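Local coordinates for B-type flagellar hook-associated protein 2 (Pseudomonas aeruginosa, PDB 5FHY) that caps the growing tip of the flagellar filament, helping flagellin monomers polymerise there and keeping exported subunits from leaking out unassembled, at residues 65-73 with 126-134; 32-42 with 203-214. All coordinates share one frame; numbering follows the deposited sequence.

This chain is a fragment of the cap protein, without its two ends. From its N terminus, residues 32-42 come first and wait for a partner until residues 203-214, so contact 2 closes the longer loop, with 160 residues between its segments. Within that loop the chain leaves for a separate beta sheet, where residues 65-73 pair with 126-134; contact 1 thus lies inside the span of contact 2, and the two do not cross. Contact 1 joins the middle strand of a three-stranded antiparallel sheet to one of its outer strands, whereas contact 2 adds an outermost strand to a four-stranded one. Their centres are 37 Å apart and their nearest atoms about 9 Å.

Contact 1. Residues 65-73 with 126-134; sequences GTLNISVGD and DGKDIKVEV
Strand 65-71 is the middle strand of a three-stranded antiparallel sheet, and residues 126-134 supply its neighbour on one side; the short strand axes run at 161° to each other, 4.6 Å apart at closest approach. Two hydrogen-bonded pairs fix the register. Asn68 and Glu133 exchange both backbone bonds, with Asn68 N 3.0 Å from Glu133 O, and Ser70 and Lys131 do the same, the Lys131 N to Ser70 O bond being the shorter at 2.7 Å. In that last bond the donor sits almost on the extension of the carbonyl, with a C=O...N angle of 171°.

Leu67, Ile69, Ile130, Val132 and Val134 share one face. Leu67 and Val134 lie alongside each other, CD2 of the leucine 3.6 Å from CG2 of the valine. Ile69 and Ile130 also run side by side and touch through their CG2 methyls at 4.1 Å. For Ile69 this follows from a chi1 of -60°, which turns CG2 anti to the backbone N while CG1 heads for Val132. Met91 and Ile95 of helix 88-98 pack on Leu67 and Ile69, which makes this the buried face. The other face carries Asn68, Ser70, Lys131 and Glu133, and is more polar and open.

Val71 CG2 lies 3.2 Å from Lys128 O, and Val71 CA makes a CA-H...O contact with Asp129 O. A water accepts from Gly72 N at 3.0 Å and donates to Asp129 O at 2.6 Å, bridging backbone groups that make no direct bond. Lys128 is the centre of an inverse gamma turn. With strand 74-81 on the far side of 65-71, which belongs to the flagellin hook IN motif, the arrangement is a three-stranded antiparallel sheet with helix 88-98 packed on its apolar face.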
# COMPACT_ATOMS: atom_id res chain seq x y z
N GLY B 65 52.97 16.76 -53.44
CA GLY B 65 53.11 18.13 -52.97
C GLY B 65 53.06 18.27 -51.46
O GLY B 65 53.39 17.34 -50.73
N THR B 66 52.65 19.45 -50.99
CA THR B 66 52.60 19.74 -49.56
C THR B 66 51.35 20.53 -49.14
O THR B 66 50.93 21.45 -49.84
CB THR B 66 53.86 20.51 -49.09
OG1 THR B 66 55.03 19.96 -49.72
CG2 THR B 66 54.02 20.43 -47.58
N LEU B 67 50.77 20.17 -48.00
CA LEU B 67 49.65 20.91 -47.44
C LEU B 67 50.04 21.66 -46.17
O LEU B 67 50.48 21.05 -45.20
CB LEU B 67 48.46 19.99 -47.13
CG LEU B 67 47.67 19.32 -48.25
CD1 LEU B 67 46.32 18.87 -47.73
CD2 LEU B 67 47.53 20.23 -49.45
N ASN B 68 49.90 22.98 -46.19
CA ASN B 68 50.13 23.77 -44.99
C ASN B 68 48.82 24.37 -44.50
O ASN B 68 48.26 25.27 -45.13
CB ASN B 68 51.16 24.88 -45.24
CG ASN B 68 52.55 24.33 -45.50
OD1 ASN B 68 53.24 23.89 -44.58
ND2 ASN B 68 52.97 24.35 -46.75
N ILE B 69 48.35 23.86 -43.37
CA ILE B 69 47.06 24.25 -42.84
C ILE B 69 47.26 25.10 -41.59
O ILE B 69 48.05 24.75 -40.72
CB ILE B 69 46.19 23.02 -42.50
CG1 ILE B 69 45.96 22.17 -43.75
CG2 ILE B 69 44.87 23.43 -41.87
CD1 ILE B 69 45.24 20.86 -43.47
N SER B 70 46.58 26.23 -41.52
CA SER B 70 46.69 27.09 -40.35
C SER B 70 45.33 27.64 -39.96
O SER B 70 44.42 27.72 -40.78
CB SER B 70 47.66 28.24 -40.62
OG SER B 70 47.39 28.87 -41.86
N VAL B 71 45.19 28.02 -38.69
CA VAL B 71 44.00 28.70 -38.21
C VAL B 71 44.44 29.93 -37.42
O VAL B 71 44.76 29.85 -36.24
CB VAL B 71 43.11 27.74 -37.36
CG1 VAL B 71 43.96 26.90 -36.41
CG2 VAL B 71 42.01 28.52 -36.63
N GLY B 72 44.49 31.07 -38.10
CA GLY B 72 44.97 32.29 -37.48
C GLY B 72 46.46 32.25 -37.19
O GLY B 72 47.27 31.98 -38.07
N ASP B 73 46.80 32.56 -35.94
CA ASP B 73 48.14 32.39 -35.40
C ASP B 73 48.68 30.99 -35.68
O ASP B 73 49.69 30.82 -36.35
CB ASP B 73 48.10 32.70 -33.88
CG ASP B 73 49.36 32.28 -33.11
OD1 ASP B 73 50.11 31.36 -33.50
OD2 ASP B 73 49.60 32.88 -32.05
N ASP B 126 37.14 36.08 -33.66
CA ASP B 126 37.44 36.73 -34.93
C ASP B 126 38.81 36.32 -35.46
O ASP B 126 39.80 36.32 -34.73
CB ASP B 126 37.39 38.26 -34.78
CG ASP B 126 35.98 38.78 -34.58
OD1 ASP B 126 35.04 38.26 -35.22
OD2 ASP B 126 35.81 39.71 -33.76
N GLY B 127 38.88 35.99 -36.75
CA GLY B 127 40.14 35.72 -37.41
C GLY B 127 40.69 34.31 -37.27
O GLY B 127 41.72 33.98 -37.85
N LYS B 128 40.00 33.47 -36.51
CA LYS B 128 40.45 32.09 -36.33
C LYS B 128 39.88 31.21 -37.44
O LYS B 128 39.33 30.15 -37.17
CB LYS B 128 40.05 31.55 -34.95
CG LYS B 128 40.74 32.23 -33.77
CD LYS B 128 40.02 33.51 -33.39
CE LYS B 128 40.68 34.23 -32.24
NZ LYS B 128 39.96 35.51 -31.96
N ASP B 129 40.01 31.67 -38.67
CA ASP B 129 39.52 30.93 -39.83
C ASP B 129 40.53 29.86 -40.23
O ASP B 129 41.73 30.05 -40.06
CB ASP B 129 39.25 31.87 -41.01
CG ASP B 129 38.06 32.79 -40.78
OD1 ASP B 129 37.03 32.33 -40.24
OD2 ASP B 129 38.16 33.98 -41.14
N ILE B 130 40.04 28.75 -40.78
CA ILE B 130 40.92 27.69 -41.26
C ILE B 130 41.44 28.04 -42.66
O ILE B 130 40.66 28.38 -43.54
CB ILE B 130 40.21 26.32 -41.31
CG1 ILE B 130 39.61 25.98 -39.94
CG2 ILE B 130 41.18 25.22 -41.73
CD1 ILE B 130 38.78 24.71 -39.95
N LYS B 131 42.75 27.97 -42.85
CA LYS B 131 43.36 28.28 -44.14
C LYS B 131 44.17 27.09 -44.66
O LYS B 131 44.85 26.41 -43.89
CB LYS B 131 44.25 29.52 -44.04
CG LYS B 131 44.88 29.93 -45.36
CD LYS B 131 45.63 31.26 -45.26
CE LYS B 131 45.98 31.78 -46.65
NZ LYS B 131 46.69 33.09 -46.63
N VAL B 132 44.08 26.86 -45.96
CA VAL B 132 44.80 25.77 -46.61
C VAL B 132 45.66 26.29 -47.76
O VAL B 132 45.13 26.81 -48.75
CB VAL B 132 43.84 24.69 -47.14
CG1 VAL B 132 44.64 23.54 -47.76
CG2 VAL B 132 42.94 24.18 -46.02
N GLU B 133 46.97 26.15 -47.63
CA GLU B 133 47.91 26.53 -48.68
C GLU B 133 48.48 25.28 -49.36
O GLU B 133 48.84 24.31 -48.69
CB GLU B 133 49.05 27.38 -48.10
CG GLU B 133 48.68 28.84 -47.87
CD GLU B 133 49.65 29.56 -46.94
OE1 GLU B 133 50.12 28.93 -45.97
OE2 GLU B 133 49.93 30.75 -47.18
N VAL B 134 48.57 25.30 -50.69
CA VAL B 134 48.97 24.11 -51.44
C VAL B 134 50.12 24.36 -52.41
O VAL B 134 50.03 25.23 -53.28
CB VAL B 134 47.80 23.54 -52.25
CG1 VAL B 134 48.27 22.35 -53.09
CG2 VAL B 134 46.65 23.13 -51.34
O HOH W 1 43.40 31.85 -40.78

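Contact 2. Residues 32-42 with 203-214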
# COMPACT_ATOMS: atom_id res chain seq x y z
N VAL B 32 30.53 41.15 -5.53
CA VAL B 32 29.66 42.00 -4.73
C VAL B 32 28.23 41.82 -5.18
O VAL B 32 27.98 41.27 -6.25
CB VAL B 32 30.05 43.48 -4.81
CG1 VAL B 32 31.51 43.69 -4.39
CG2 VAL B 32 29.80 44.02 -6.21
N ALA B 33 27.29 42.27 -4.36
CA ALA B 33 25.88 42.15 -4.73
C ALA B 33 25.57 43.14 -5.84
O ALA B 33 26.28 44.12 -6.03
CB ALA B 33 24.99 42.40 -3.52
N GLY B 34 24.51 42.86 -6.59
CA GLY B 34 24.11 43.72 -7.69
C GLY B 34 23.16 43.05 -8.65
O GLY B 34 22.97 41.83 -8.62
N THR B 35 22.56 43.85 -9.52
CA THR B 35 21.63 43.35 -10.52
C THR B 35 22.04 43.86 -11.90
O THR B 35 22.51 44.99 -12.03
CB THR B 35 20.19 43.77 -10.20
OG1 THR B 35 19.36 43.53 -11.34
CG2 THR B 35 20.13 45.24 -9.83
N TYR B 36 21.87 43.04 -12.92
CA TYR B 36 22.35 43.40 -14.25
C TYR B 36 21.36 43.00 -15.33
O TYR B 36 20.82 41.89 -15.32
CB TYR B 36 23.70 42.75 -14.53
CG TYR B 36 24.76 43.05 -13.49
CD1 TYR B 36 25.54 44.19 -13.57
CD2 TYR B 36 24.98 42.18 -12.42
CE1 TYR B 36 26.51 44.47 -12.63
CE2 TYR B 36 25.95 42.45 -11.47
CZ TYR B 36 26.71 43.60 -11.58
OH TYR B 36 27.68 43.88 -10.64
N GLN B 37 21.12 43.91 -16.26
CA GLN B 37 20.28 43.61 -17.41
C GLN B 37 21.18 43.18 -18.57
O GLN B 37 22.06 43.93 -19.00
CB GLN B 37 19.42 44.81 -17.79
CG GLN B 37 18.41 45.19 -16.72
CD GLN B 37 17.37 44.12 -16.50
OE1 GLN B 37 17.46 43.33 -15.55
NE2 GLN B 37 16.36 44.08 -17.36
N ILE B 38 20.93 41.99 -19.08
CA ILE B 38 21.84 41.39 -20.04
C ILE B 38 21.13 41.02 -21.34
O ILE B 38 20.06 40.43 -21.32
CB ILE B 38 22.50 40.12 -19.46
CG1 ILE B 38 23.25 40.47 -18.16
CG2 ILE B 38 23.46 39.49 -20.46
CD1 ILE B 38 24.21 39.40 -17.71
N GLN B 39 21.74 41.40 -22.45
CA GLN B 39 21.28 40.97 -23.76
C GLN B 39 22.36 40.10 -24.38
O GLN B 39 23.55 40.31 -24.14
CB GLN B 39 20.98 42.17 -24.67
CG GLN B 39 19.84 43.06 -24.21
CD GLN B 39 19.54 44.19 -25.19
OE1 GLN B 39 19.92 44.13 -26.36
NE2 GLN B 39 18.84 45.22 -24.71
N VAL B 40 21.95 39.11 -25.17
CA VAL B 40 22.90 38.34 -25.96
C VAL B 40 22.55 38.55 -27.43
O VAL B 40 21.53 38.07 -27.90
CB VAL B 40 22.85 36.84 -25.61
CG1 VAL B 40 23.73 36.05 -26.57
CG2 VAL B 40 23.29 36.62 -24.17
N ASN B 41 23.39 39.29 -28.14
CA ASN B 41 23.10 39.63 -29.53
C ASN B 41 23.65 38.59 -30.51
O ASN B 41 23.07 38.37 -31.57
CB ASN B 41 23.66 41.01 -29.88
CG ASN B 41 23.00 42.13 -29.09
OD1 ASN B 41 21.87 41.99 -28.62
ND2 ASN B 41 23.69 43.25 -28.97
N SER B 42 24.76 37.95 -30.14
CA SER B 42 25.33 36.90 -30.97
C SER B 42 26.29 36.02 -30.18
O SER B 42 26.75 36.39 -29.10
CB SER B 42 26.06 37.49 -32.18
OG SER B 42 27.11 38.36 -31.77
N VAL B 203 20.91 33.39 -27.66
CA VAL B 203 20.58 34.78 -27.92
C VAL B 203 19.31 35.20 -27.16
O VAL B 203 18.37 34.41 -27.04
CB VAL B 203 20.40 35.01 -29.44
CG1 VAL B 203 19.73 36.34 -29.75
CG2 VAL B 203 21.74 34.89 -30.16
N THR B 204 19.28 36.42 -26.62
CA THR B 204 18.05 36.94 -26.02
C THR B 204 17.18 37.55 -27.12
O THR B 204 17.70 38.02 -28.13
CB THR B 204 18.34 37.99 -24.94
OG1 THR B 204 18.95 39.14 -25.54
CG2 THR B 204 19.25 37.43 -23.87
N GLU B 205 15.87 37.55 -26.92
CA GLU B 205 14.98 38.08 -27.94
C GLU B 205 15.09 39.60 -27.98
O GLU B 205 15.43 40.22 -26.98
CB GLU B 205 13.53 37.66 -27.68
N ALA B 206 14.82 40.19 -29.14
CA ALA B 206 15.03 41.62 -29.32
C ALA B 206 14.17 42.40 -28.33
O ALA B 206 12.94 42.40 -28.43
CB ALA B 206 14.72 42.03 -30.75
N GLY B 207 14.82 43.09 -27.41
CA GLY B 207 14.14 43.90 -26.42
C GLY B 207 13.68 43.15 -25.18
O GLY B 207 13.00 43.72 -24.33
N LYS B 208 14.03 41.87 -25.09
CA LYS B 208 13.69 41.06 -23.92
C LYS B 208 14.94 40.63 -23.16
O LYS B 208 15.45 39.53 -23.37
CB LYS B 208 12.88 39.79 -24.27
CG LYS B 208 11.51 39.92 -24.96
CD LYS B 208 11.50 40.58 -26.32
CE LYS B 208 10.16 40.31 -26.99
NZ LYS B 208 10.20 40.40 -28.47
N PRO B 209 15.46 41.50 -22.29
CA PRO B 209 16.75 41.23 -21.66
C PRO B 209 16.61 40.36 -20.41
O PRO B 209 15.55 40.35 -19.78
CB PRO B 209 17.26 42.62 -21.29
CG PRO B 209 16.01 43.38 -21.01
CD PRO B 209 14.98 42.86 -21.98
N ILE B 210 17.66 39.63 -20.07
CA ILE B 210 17.68 38.80 -18.87
C ILE B 210 18.10 39.62 -17.65
O ILE B 210 19.02 40.43 -17.73
CB ILE B 210 18.63 37.59 -19.05
CG1 ILE B 210 18.16 36.72 -20.21
CG2 ILE B 210 18.69 36.76 -17.79
CD1 ILE B 210 16.79 36.13 -20.02
N THR B 211 17.43 39.41 -16.52
CA THR B 211 17.89 39.98 -15.26
C THR B 211 18.82 39.00 -14.55
O THR B 211 18.44 37.86 -14.29
CB THR B 211 16.71 40.34 -14.33
OG1 THR B 211 15.85 41.28 -14.98
CG2 THR B 211 17.23 40.95 -13.03
N LEU B 212 20.03 39.45 -14.24
CA LEU B 212 20.99 38.60 -13.54
C LEU B 212 21.28 39.13 -12.14
O LEU B 212 21.75 40.26 -11.98
CB LEU B 212 22.29 38.50 -14.32
CG LEU B 212 23.37 37.66 -13.64
CD1 LEU B 212 23.10 36.18 -13.90
CD2 LEU B 212 24.77 38.06 -14.09
N THR B 213 21.00 38.31 -11.13
CA THR B 213 21.12 38.74 -9.74
C THR B 213 22.25 38.01 -9.02
O THR B 213 22.23 36.79 -8.90
CB THR B 213 19.81 38.50 -8.97
OG1 THR B 213 18.69 38.86 -9.80
CG2 THR B 213 19.78 39.34 -7.71
N VAL B 214 23.22 38.78 -8.52
CA VAL B 214 24.32 38.20 -7.75
C VAL B 214 24.05 38.40 -6.26
O VAL B 214 24.08 39.53 -5.76
CB VAL B 214 25.67 38.83 -8.14
CG1 VAL B 214 26.77 38.32 -7.21
CG2 VAL B 214 26.01 38.53 -9.59
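Backbone bonds join strand 34-42 to residues 203-214 along much of their length. Tyr36 pairs with Leu212 and Ile38 with Ile210, each through two hydrogen bonds; Leu212 N to Tyr36 O and Ile38 N to Ile210 O both measure 2.8 Å, with their donors in the carbonyl planes. Gly34 receives a sound bond from Val214 N, but its own N-H reaches Val214 O only weakly. At the other end the partner changes from strand to loop: Thr204 N binds Val40 O, and Val40 N is answered by a side chain, Thr204 OG1, at 3.0 Å. That hydroxyl can serve because chi1 of 64° sets it between the threonine's backbone N and carbonyl carbon, facing strand 34-42.

This strand pair forms one edge of a four-stranded antiparallel sheet. Strand 210-215 is outermost within the chain, yet Leu212, Thr213 and Val214 continue the ladder with a strand of a second subunit, so the sheet runs on across the interface.

Among polar side chains, Thr211 OG1 donates to Gln37 OE1 at 2.7 Å, arriving in the amide plane on a lone pair. The bend of Gln37 at chi2 (-65°) turns the amide toward 203-214, where OE1 meets that hydroxyl and NE2 rests 3.7 Å from Pro209 CG.

Apolar contacts lie mainly on the opposite face. Ile38 CD1 meets Leu212 CD2 at 3.9 Å, the two side chains slanting across one another. Val214 CG2 stands at the edge of the Tyr36 ring, near its plane, 4.3 Å from CE2; Lys48 of a third subunit makes a cation-pi contact with the same ring. Farther along, Val40 CG1 and Val203 CG2 are 4.3 Å apart, while Gln39 CG runs beside Pro209 CB.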